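Long-range contacts in putative citrate lyase (Ralstonia eutropha, PDB 3QQW), which probably works as a magnesium-dependent lyase of the HpcH/HpaI aldolase and citrate lyase family, perhaps cleaving (S)-citramalyl-CoA: residues C[121-130]-C[159-170]; C[145-154]-C[169-180]. All coordinates share one frame; numbering follows the deposited sequence.

Overall arrangement
Both contacts belong to one sector of the TIM barrel. Contact 2 is the inner one, a buried pairing of neighbouring parallel strands 148-152 and 170-175, about 7 Å from the centre of the chain; contact 1, about 15 Å from it (centre to centre), joins helix 123-139 to helix 161-164 and the turns after it on the outer layer and is only partly buried. They share Asn169 and Ile170, and Val126 and Ile164 of contact 1 pack on Val150 and Ile152 of contact 2. Apolar packing with a polar end marks contact 1, whereas backbone bonds, a histidine-carboxylate hydrogen bond and the predicted magnesium carboxylates mark contact 2.

Contact 1 of 2, residues C[121-130]-C[159-170]; sequences TNSGQVAEVI and RDVFQIAELPNI
Leu167 and Ile130 carry the apolar half of this helix-to-helix contact in the outer layer of a TIM barrel, where the start of helix 123-139 lies against helix 161-164 and the turns leading into strand 170-175. Leu167 drives its CD1 branch against the helix, 3.7 Å from Val126 CG1 and close to the backbone N of Ala127, while its CD2 branch rests on the Ala127 methyl. Val126 is thereby shared: its CG1 meets Leu167, and its CG2, anti to the carbonyl carbon, meets the end of Ile164, CD1, at 3.9 Å, the two side chains crossing at about a right angle. One turn further along, Ile130 spreads its two branches over the residues after the leucine. With CG1 anti to the carbonyl carbon (chi1 -74°), its CD1 reaches CG1 of Ile170 at 3.8 Å, again nearly perpendicular, and its CG2 lies over Pro168, 4.1 Å from the ring atom CG. The inner flank of this apolar row is closed by Val150 of strand 148-152, which touches Val126, Ile164 and Ile170.

At the Arg159 end the contact turns polar. Asn122 occupies the N-cap of helix 123-139, its OD1 accepting from Gln125 N. The next amide, Ser123 N in the first turn of the helix, donates to Asp160 OD2 at 3.0 Å, so a carboxylate from the opposite segment sits at the helix N-terminus, where the dipole would probably stabilise its charge. Arg159 holds the same carboxylate side-on, NE to OD1 and NH2 to OD2, from above the carboxylate plane. Asp160 OD2 therefore takes two donors, Arg159 NH2 at 3.1 Å and Ser123 N, the latter on its anti side.

Contact 2 of 2, residues C[145-154]-C[169-180]; sequences PVPVHVLIET and NIEVLDFGLMDF
His149 and Glu171 form the polar side-chain bond between these parallel strands: NE2 donates to OE2 at 2.8 Å. OE2 lies in the plane of the ring, at its edge, and accepts through its anti lone pair, while the carboxylate as a whole is turned 41° from the ring. On one face of the imidazole Val172 CG2 makes a CH-pi contact, 3.6 Å from the ring centroid, and Tyr114 also stacks with the ring. A water at the ring edge joins His149 ND1 to Asp174 OD2, while Asp174 OD1 accepts from Trp253.

The backbone pairing is the parallel ladder of a TIM barrel, Val148 N to Asn169 O through Gly176 N to Ile152 O, the strand segments crossing at -26°. A beta bulge shifts the register by one between Val148 and His149.

Val150 CB and Leu173 CD2 make an apolar contact at 4.0 Å. Separately, Leu151 CD1 packs on the CB of Asp174.

Just past the C-terminal ends of the strands, Glu153 in the loop and Asp179 in helix 177-182, both predicted magnesium ligands, lie side by side with carboxylate planes almost perpendicular; Glu153 OE1 and Asp179 OD2 are 2.9 Å apart. Lys119 ties both, its NZ in a salt bridge with Asp179 OD2 and its backbone N donating to Glu153 OE2.

Strand 115-117 continues the sheet beyond 148-152, and strand 221-224 continues it beyond 170-175. Helix 123-139 covers Val146 through Ile133 and Ala137, and helix 202-217 covers Ile152, Phe175 and Phe180.

Contact 1 of 2, residues C[121-130]-C[159-170]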
loop_
_atom_site.group_PDB
_atom_site.type_symbol
_atom_site.label_atom_id
_atom_site.label_comp_id
_atom_site.label_asym_id
_atom_site.label_seq_id
_atom_site.Cartn_x
_atom_site.Cartn_y
_atom_site.Cartn_z
ATOM N N THR C 121 0.226 -18.520 8.470
ATOM C CA THR C 121 0.334 -18.272 7.032
ATOM C C THR C 121 -0.980 -17.758 6.453
ATOM O O THR C 121 -1.038 -17.429 5.277
ATOM C CB THR C 121 0.811 -19.516 6.302
ATOM O OG1 THR C 121 -0.100 -20.586 6.566
ATOM C CG2 THR C 121 2.229 -19.904 6.688
ATOM N N ASN C 122 -2.019 -17.662 7.274
ATOM C CA ASN C 122 -3.298 -17.126 6.845
ATOM C C ASN C 122 -4.214 -16.826 8.032
ATOM O O ASN C 122 -3.978 -17.263 9.145
ATOM C CB ASN C 122 -4.016 -18.043 5.821
ATOM C CG ASN C 122 -4.275 -19.445 6.287
ATOM O OD1 ASN C 122 -5.105 -19.683 7.163
ATOM N ND2 ASN C 122 -3.605 -20.405 5.660
ATOM N N SER C 123 -5.280 -16.098 7.742
ATOM C CA SER C 123 -6.324 -15.659 8.645
ATOM C C SER C 123 -6.992 -16.880 9.368
ATOM O O SER C 123 -7.246 -16.824 10.585
ATOM C CB SER C 123 -7.326 -14.837 7.831
ATOM O OG SER C 123 -8.559 -14.607 8.475
ATOM N N GLY C 124 -7.221 -17.963 8.612
ATOM C CA GLY C 124 -7.835 -19.195 9.107
ATOM C C GLY C 124 -7.070 -19.869 10.225
ATOM O O GLY C 124 -7.673 -20.292 11.212
ATOM N N GLN C 125 -5.738 -19.966 10.081
ATOM C CA GLN C 125 -4.847 -20.533 11.087
ATOM C C GLN C 125 -4.958 -19.740 12.384
ATOM O O GLN C 125 -5.134 -20.346 13.433
ATOM C CB GLN C 125 -3.382 -20.520 10.599
ATOM C CG GLN C 125 -3.034 -21.612 9.616
ATOM C CD GLN C 125 -1.549 -21.701 9.373
ATOM O OE1 GLN C 125 -0.800 -20.760 9.626
ATOM N NE2 GLN C 125 -1.078 -22.845 8.882
ATOM N N VAL C 126 -4.922 -18.378 12.301
ATOM C CA VAL C 126 -4.996 -17.469 13.449
ATOM C C VAL C 126 -6.324 -17.671 14.181
ATOM O O VAL C 126 -6.340 -17.893 15.401
ATOM C CB VAL C 126 -4.777 -15.993 13.046
ATOM C CG1 VAL C 126 -4.729 -15.110 14.277
ATOM C CG2 VAL C 126 -3.492 -15.826 12.245
ATOM N N ALA C 127 -7.421 -17.638 13.420
ATOM C CA ALA C 127 -8.780 -17.832 13.920
ATOM C C ALA C 127 -8.899 -19.167 14.657
ATOM O O ALA C 127 -9.479 -19.195 15.735
ATOM C CB ALA C 127 -9.772 -17.763 12.760
ATOM N N GLU C 128 -8.289 -20.242 14.119
ATOM C CA GLU C 128 -8.303 -21.599 14.694
ATOM C C GLU C 128 -7.593 -21.640 16.044
ATOM O O GLU C 128 -8.104 -22.242 16.989
ATOM C CB GLU C 128 -7.642 -22.592 13.715
ATOM C CG GLU C 128 -7.634 -24.065 14.128
ATOM C CD GLU C 128 -6.653 -24.959 13.383
ATOM O OE1 GLU C 128 -5.685 -24.436 12.782
ATOM O OE2 GLU C 128 -6.841 -26.195 13.429
ATOM N N VAL C 129 -6.433 -20.970 16.131
ATOM C CA VAL C 129 -5.598 -20.914 17.322
ATOM C C VAL C 129 -6.333 -20.110 18.401
ATOM O O VAL C 129 -6.362 -20.541 19.551
ATOM C CB VAL C 129 -4.180 -20.338 16.990
ATOM C CG1 VAL C 129 -3.343 -20.185 18.245
ATOM C CG2 VAL C 129 -3.447 -21.210 15.973
ATOM N N ILE C 130 -6.949 -18.971 18.021
ATOM C CA ILE C 130 -7.676 -18.096 18.955
ATOM C C ILE C 130 -8.889 -18.835 19.559
ATOM O O ILE C 130 -9.116 -18.772 20.784
ATOM C CB ILE C 130 -8.082 -16.765 18.271
ATOM C CG1 ILE C 130 -6.867 -15.874 18.100
ATOM C CG2 ILE C 130 -9.204 -16.044 19.041
ATOM C CD1 ILE C 130 -7.122 -14.795 17.095
ATOM N N ARG C 159 -0.796 -10.567 3.633
ATOM C CA ARG C 159 -1.919 -10.466 2.707
ATOM C C ARG C 159 -3.243 -10.380 3.499
ATOM O O ARG C 159 -4.075 -9.525 3.188
ATOM C CB ARG C 159 -1.914 -11.677 1.748
ATOM C CG ARG C 159 -3.072 -11.761 0.756
ATOM C CD ARG C 159 -3.306 -13.216 0.302
ATOM N NE ARG C 159 -3.587 -14.126 1.425
ATOM C CZ ARG C 159 -2.975 -15.297 1.632
ATOM N NH1 ARG C 159 -2.057 -15.740 0.770
ATOM N NH2 ARG C 159 -3.272 -16.031 2.704
ATOM N N ASP C 160 -3.381 -11.205 4.560
ATOM C CA ASP C 160 -4.575 -11.293 5.403
ATOM C C ASP C 160 -4.545 -10.441 6.660
ATOM O O ASP C 160 -5.415 -10.619 7.514
ATOM C CB ASP C 160 -4.807 -12.754 5.831
ATOM C CG ASP C 160 -5.092 -13.725 4.698
ATOM O OD1 ASP C 160 -5.422 -13.263 3.579
ATOM O OD2 ASP C 160 -5.082 -14.939 4.949
ATOM N N VAL C 161 -3.606 -9.482 6.758
ATOM C CA VAL C 161 -3.438 -8.664 7.966
ATOM C C VAL C 161 -4.751 -7.942 8.418
ATOM O O VAL C 161 -5.041 -7.946 9.628
ATOM C CB VAL C 161 -2.231 -7.709 7.914
ATOM C CG1 VAL C 161 -2.452 -6.504 6.978
ATOM C CG2 VAL C 161 -1.826 -7.290 9.326
ATOM N N PHE C 162 -5.555 -7.393 7.477
ATOM C CA PHE C 162 -6.786 -6.695 7.839
ATOM C C PHE C 162 -7.867 -7.664 8.341
ATOM O O PHE C 162 -8.674 -7.304 9.213
ATOM C CB PHE C 162 -7.301 -5.836 6.681
ATOM C CG PHE C 162 -6.590 -4.504 6.635
ATOM C CD1 PHE C 162 -7.090 -3.404 7.328
ATOM C CD2 PHE C 162 -5.395 -4.356 5.931
ATOM C CE1 PHE C 162 -6.412 -2.174 7.300
ATOM C CE2 PHE C 162 -4.712 -3.129 5.921
ATOM C CZ PHE C 162 -5.224 -2.050 6.602
ATOM N N GLN C 163 -7.836 -8.893 7.846
ATOM C CA GLN C 163 -8.758 -9.941 8.272
ATOM C C GLN C 163 -8.321 -10.460 9.658
ATOM O O GLN C 163 -9.145 -10.599 10.557
ATOM C CB GLN C 163 -8.778 -11.042 7.223
ATOM C CG GLN C 163 -9.998 -11.877 7.243
ATOM C CD GLN C 163 -10.134 -12.528 5.903
ATOM O OE1 GLN C 163 -9.267 -13.300 5.464
ATOM N NE2 GLN C 163 -11.198 -12.184 5.194
ATOM N N ILE C 164 -7.006 -10.658 9.846
ATOM C CA ILE C 164 -6.427 -11.088 11.124
ATOM C C ILE C 164 -6.757 -10.036 12.202
ATOM O O ILE C 164 -7.244 -10.399 13.260
ATOM C CB ILE C 164 -4.893 -11.336 10.974
ATOM C CG1 ILE C 164 -4.619 -12.626 10.169
ATOM C CG2 ILE C 164 -4.186 -11.356 12.329
ATOM C CD1 ILE C 164 -3.181 -12.863 9.724
ATOM N N ALA C 165 -6.567 -8.746 11.903
ATOM C CA ALA C 165 -6.820 -7.650 12.844
ATOM C C ALA C 165 -8.292 -7.572 13.321
ATOM O O ALA C 165 -8.568 -6.986 14.365
ATOM C CB ALA C 165 -6.414 -6.330 12.224
ATOM N N GLU C 166 -9.215 -8.192 12.599
ATOM C CA GLU C 166 -10.615 -8.200 12.967
ATOM C C GLU C 166 -10.979 -9.359 13.888
ATOM O O GLU C 166 -12.092 -9.366 14.420
ATOM C CB GLU C 166 -11.482 -8.248 11.693
ATOM C CG GLU C 166 -11.572 -6.882 11.042
ATOM C CD GLU C 166 -12.966 -6.464 10.656
ATOM O OE1 GLU C 166 -13.933 -7.058 11.186
ATOM O OE2 GLU C 166 -13.088 -5.456 9.926
ATOM N N LEU C 167 -10.045 -10.320 14.079
ATOM C CA LEU C 167 -10.277 -11.490 14.901
ATOM C C LEU C 167 -10.366 -11.118 16.384
ATOM O O LEU C 167 -9.761 -10.123 16.790
ATOM C CB LEU C 167 -9.211 -12.561 14.658
ATOM C CG LEU C 167 -9.254 -13.197 13.262
ATOM C CD1 LEU C 167 -8.036 -14.059 13.034
ATOM C CD2 LEU C 167 -10.528 -14.008 13.062
ATOM N N PRO C 168 -11.161 -11.870 17.186
ATOM C CA PRO C 168 -11.332 -11.502 18.604
ATOM C C PRO C 168 -10.117 -11.746 19.484
ATOM O O PRO C 168 -9.327 -12.663 19.248
ATOM C CB PRO C 168 -12.498 -12.407 19.065
ATOM C CG PRO C 168 -12.440 -13.605 18.161
ATOM C CD PRO C 168 -12.006 -13.039 16.829
ATOM N N ASN C 169 -10.020 -10.947 20.553
ATOM C CA ASN C 169 -9.013 -11.031 21.612
ATOM C C ASN C 169 -7.583 -10.747 21.174
ATOM O O ASN C 169 -6.676 -11.008 21.942
ATOM C CB ASN C 169 -9.079 -12.379 22.352
ATOM C CG ASN C 169 -10.475 -12.723 22.807
ATOM O OD1 ASN C 169 -11.269 -11.858 23.198
ATOM N ND2 ASN C 169 -10.832 -13.992 22.698
ATOM N N ILE C 170 -7.368 -10.150 20.006
ATOM C CA ILE C 170 -6.021 -9.745 19.594
ATOM C C ILE C 170 -5.786 -8.367 20.181
ATOM O O ILE C 170 -6.634 -7.470 20.057
ATOM C CB ILE C 170 -5.801 -9.791 18.051
ATOM C CG1 ILE C 170 -6.006 -11.231 17.516
ATOM C CG2 ILE C 170 -4.401 -9.229 17.631
ATOM C CD1 ILE C 170 -5.979 -11.322 15.995
#

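Contact 2 of 2, residues C[145-154]-C[169-180]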
loop_
_atom_site.group_PDB
_atom_site.type_symbol
_atom_site.label_atom_id
_atom_site.label_comp_id
_atom_site.label_asym_id
_atom_site.label_seq_id
_atom_site.Cartn_x
_atom_site.Cartn_y
_atom_site.Cartn_z
ATOM N N PRO C 145 -11.171 -13.491 28.476
ATOM C CA PRO C 145 -10.362 -14.261 27.510
ATOM C C PRO C 145 -8.890 -13.899 27.574
ATOM O O PRO C 145 -8.537 -12.795 27.995
ATOM C CB PRO C 145 -10.974 -13.895 26.159
ATOM C CG PRO C 145 -12.239 -13.157 26.464
ATOM C CD PRO C 145 -12.042 -12.520 27.791
ATOM N N VAL C 146 -8.026 -14.861 27.208
ATOM C CA VAL C 146 -6.565 -14.681 27.178
ATOM C C VAL C 146 -6.248 -13.791 25.959
ATOM O O VAL C 146 -6.581 -14.184 24.834
ATOM C CB VAL C 146 -5.794 -16.039 27.099
ATOM C CG1 VAL C 146 -4.285 -15.842 27.031
ATOM C CG2 VAL C 146 -6.153 -16.957 28.240
ATOM N N PRO C 147 -5.653 -12.591 26.159
ATOM C CA PRO C 147 -5.299 -11.732 25.013
ATOM C C PRO C 147 -4.282 -12.419 24.119
ATOM O O PRO C 147 -3.481 -13.207 24.591
ATOM C CB PRO C 147 -4.714 -10.485 25.673
ATOM C CG PRO C 147 -5.222 -10.513 27.088
ATOM C CD PRO C 147 -5.223 -11.972 27.426
ATOM N N VAL C 148 -4.363 -12.173 22.827
ATOM C CA VAL C 148 -3.494 -12.807 21.836
ATOM C C VAL C 148 -2.643 -11.751 21.117
ATOM O O VAL C 148 -3.114 -10.646 20.822
ATOM C CB VAL C 148 -4.341 -13.652 20.829
ATOM C CG1 VAL C 148 -3.463 -14.329 19.798
ATOM C CG2 VAL C 148 -5.198 -14.685 21.560
ATOM N N HIS C 149 -1.378 -12.118 20.869
ATOM C CA HIS C 149 -0.372 -11.369 20.109
ATOM C C HIS C 149 -0.098 -12.184 18.880
ATOM O O HIS C 149 0.251 -13.368 18.993
ATOM C CB HIS C 149 0.909 -11.130 20.912
ATOM C CG HIS C 149 0.760 -10.266 22.131
ATOM N ND1 HIS C 149 1.874 -9.763 22.782
ATOM C CD2 HIS C 149 -0.355 -9.871 22.798
ATOM C CE1 HIS C 149 1.409 -9.079 23.815
ATOM N NE2 HIS C 149 0.066 -9.117 23.866
ATOM N N VAL C 150 -0.326 -11.605 17.703
ATOM C CA VAL C 150 -0.161 -12.361 16.457
ATOM C C VAL C 150 1.023 -11.833 15.668
ATOM O O VAL C 150 1.103 -10.641 15.365
ATOM C CB VAL C 150 -1.471 -12.345 15.613
ATOM C CG1 VAL C 150 -1.311 -13.109 14.312
ATOM C CG2 VAL C 150 -2.628 -12.917 16.414
ATOM N N LEU C 151 1.945 -12.733 15.328
ATOM C CA LEU C 151 3.070 -12.381 14.468
ATOM C C LEU C 151 2.616 -12.277 13.028
ATOM O O LEU C 151 1.931 -13.177 12.526
ATOM C CB LEU C 151 4.185 -13.432 14.559
ATOM C CG LEU C 151 5.369 -13.211 15.519
ATOM C CD1 LEU C 151 6.139 -11.952 15.212
ATOM C CD2 LEU C 151 4.947 -13.284 16.927
ATOM N N ILE C 152 2.993 -11.176 12.369
ATOM C CA ILE C 152 2.792 -10.955 10.932
ATOM C C ILE C 152 4.177 -11.094 10.363
ATOM O O ILE C 152 4.993 -10.186 10.497
ATOM C CB ILE C 152 2.079 -9.617 10.616
ATOM C CG1 ILE C 152 0.719 -9.503 11.408
ATOM C CG2 ILE C 152 1.898 -9.434 9.096
ATOM C CD1 ILE C 152 -0.363 -10.632 11.159
ATOM N N GLU C 153 4.506 -12.316 9.888
ATOM C CA GLU C 153 5.862 -12.614 9.420
ATOM C C GLU C 153 5.882 -13.559 8.211
ATOM O O GLU C 153 6.910 -14.185 7.925
ATOM C CB GLU C 153 6.707 -13.181 10.568
ATOM C CG GLU C 153 6.179 -14.431 11.248
ATOM C CD GLU C 153 6.906 -14.793 12.531
ATOM O OE1 GLU C 153 7.972 -14.201 12.804
ATOM O OE2 GLU C 153 6.403 -15.663 13.277
ATOM N N THR C 154 4.745 -13.672 7.518
ATOM C CA THR C 154 4.619 -14.498 6.323
ATOM C C THR C 154 3.895 -13.715 5.253
ATOM O O THR C 154 3.252 -12.713 5.562
ATOM C CB THR C 154 3.903 -15.820 6.617
ATOM O OG1 THR C 154 2.542 -15.571 6.926
ATOM C CG2 THR C 154 4.574 -16.634 7.701
ATOM N N ASN C 169 -10.020 -10.947 20.553
ATOM C CA ASN C 169 -9.013 -11.031 21.612
ATOM C C ASN C 169 -7.583 -10.747 21.174
ATOM O O ASN C 169 -6.676 -11.008 21.942
ATOM C CB ASN C 169 -9.079 -12.379 22.352
ATOM C CG ASN C 169 -10.475 -12.723 22.807
ATOM O OD1 ASN C 169 -11.269 -11.858 23.198
ATOM N ND2 ASN C 169 -10.832 -13.992 22.698
ATOM N N ILE C 170 -7.368 -10.150 20.006
ATOM C CA ILE C 170 -6.021 -9.745 19.594
ATOM C C ILE C 170 -5.786 -8.367 20.181
ATOM O O ILE C 170 -6.634 -7.470 20.057
ATOM C CB ILE C 170 -5.801 -9.791 18.051
ATOM C CG1 ILE C 170 -6.006 -11.231 17.516
ATOM C CG2 ILE C 170 -4.401 -9.229 17.631
ATOM C CD1 ILE C 170 -5.979 -11.322 15.995
ATOM N N GLU C 171 -4.659 -8.205 20.860
ATOM C CA GLU C 171 -4.312 -6.893 21.413
ATOM C C GLU C 171 -3.001 -6.403 20.804
ATOM O O GLU C 171 -2.734 -5.203 20.851
ATOM C CB GLU C 171 -4.275 -6.889 22.950
ATOM C CG GLU C 171 -3.181 -7.758 23.536
ATOM C CD GLU C 171 -2.959 -7.625 25.029
ATOM O OE1 GLU C 171 -3.810 -7.028 25.727
ATOM O OE2 GLU C 171 -1.938 -8.168 25.502
ATOM N N VAL C 172 -2.213 -7.305 20.193
ATOM C CA VAL C 172 -0.963 -6.929 19.537
ATOM C C VAL C 172 -0.806 -7.657 18.188
ATOM O O VAL C 172 -1.137 -8.840 18.072
ATOM C CB VAL C 172 0.308 -7.171 20.415
ATOM C CG1 VAL C 172 1.587 -6.937 19.626
ATOM C CG2 VAL C 172 0.320 -6.337 21.678
ATOM N N LEU C 173 -0.268 -6.928 17.183
ATOM C CA LEU C 173 0.226 -7.439 15.909
ATOM C C LEU C 173 1.719 -7.215 15.956
ATOM O O LEU C 173 2.174 -6.082 16.134
ATOM C CB LEU C 173 -0.408 -6.812 14.664
ATOM C CG LEU C 173 -1.910 -7.045 14.427
ATOM C CD1 LEU C 173 -2.320 -6.479 13.080
ATOM C CD2 LEU C 173 -2.275 -8.553 14.491
ATOM N N ASP C 174 2.492 -8.309 15.900
ATOM C CA ASP C 174 3.947 -8.249 15.973
ATOM C C ASP C 174 4.554 -8.345 14.615
ATOM O O ASP C 174 4.219 -9.253 13.863
ATOM C CB ASP C 174 4.478 -9.417 16.842
ATOM C CG ASP C 174 4.144 -9.355 18.298
ATOM O OD1 ASP C 174 4.587 -8.418 18.954
ATOM O OD2 ASP C 174 3.496 -10.299 18.794
ATOM N N PHE C 175 5.487 -7.469 14.300
ATOM C CA PHE C 175 6.182 -7.573 13.004
ATOM C C PHE C 175 7.405 -8.495 13.129
ATOM O O PHE C 175 8.323 -8.211 13.893
ATOM C CB PHE C 175 6.591 -6.202 12.467
ATOM C CG PHE C 175 7.041 -6.320 11.035
ATOM C CD1 PHE C 175 6.125 -6.590 10.022
ATOM C CD2 PHE C 175 8.390 -6.234 10.706
ATOM C CE1 PHE C 175 6.546 -6.762 8.702
ATOM C CE2 PHE C 175 8.812 -6.403 9.386
ATOM C CZ PHE C 175 7.885 -6.653 8.389
ATOM N N GLY C 176 7.383 -9.601 12.398
ATOM C CA GLY C 176 8.467 -10.571 12.384
ATOM C C GLY C 176 9.306 -10.363 11.142
ATOM O O GLY C 176 9.045 -10.976 10.105
ATOM N N LEU C 177 10.305 -9.462 11.240
ATOM C CA LEU C 177 11.186 -9.077 10.140
ATOM C C LEU C 177 11.965 -10.272 9.554
ATOM O O LEU C 177 11.927 -10.497 8.335
ATOM C CB LEU C 177 12.167 -7.973 10.607
ATOM C CG LEU C 177 13.263 -7.542 9.626
ATOM C CD1 LEU C 177 12.674 -6.818 8.406
ATOM C CD2 LEU C 177 14.284 -6.690 10.327
HETATM N N MSE C 178 12.678 -11.010 10.415
HETATM C CA MSE C 178 13.528 -12.118 9.998
HETATM C C MSE C 178 12.778 -13.197 9.208
HETATM O O MSE C 178 13.220 -13.532 8.112
HETATM C CB MSE C 178 14.243 -12.746 11.182
HETATM C CG MSE C 178 15.405 -13.595 10.731
HETATM SE SE MSE C 178 16.473 -14.212 12.174
HETATM C CE MSE C 178 18.241 -13.669 11.396
ATOM N N ASP C 179 11.654 -13.725 9.737
ATOM C CA ASP C 179 10.891 -14.778 9.059
ATOM C C ASP C 179 10.212 -14.250 7.811
ATOM O O ASP C 179 10.066 -14.988 6.847
ATOM C CB ASP C 179 9.879 -15.419 10.014
ATOM C CG ASP C 179 10.554 -16.221 11.122
ATOM O OD1 ASP C 179 11.335 -17.150 10.796
ATOM O OD2 ASP C 179 10.335 -15.893 12.309
ATOM N N PHE C 180 9.831 -12.977 7.814
ATOM C CA PHE C 180 9.198 -12.317 6.692
ATOM C C PHE C 180 10.186 -12.230 5.533
ATOM O O PHE C 180 9.836 -12.629 4.416
ATOM C CB PHE C 180 8.648 -10.924 7.093
ATOM C CG PHE C 180 7.938 -10.224 5.961
ATOM C CD1 PHE C 180 6.725 -10.722 5.457
ATOM C CD2 PHE C 180 8.508 -9.111 5.345
ATOM C CE1 PHE C 180 6.091 -10.099 4.388
ATOM C CE2 PHE C 180 7.882 -8.504 4.254
ATOM C CZ PHE C 180 6.671 -8.992 3.797
HETATM O O HOH W 1 4.047 -11.059 21.649
#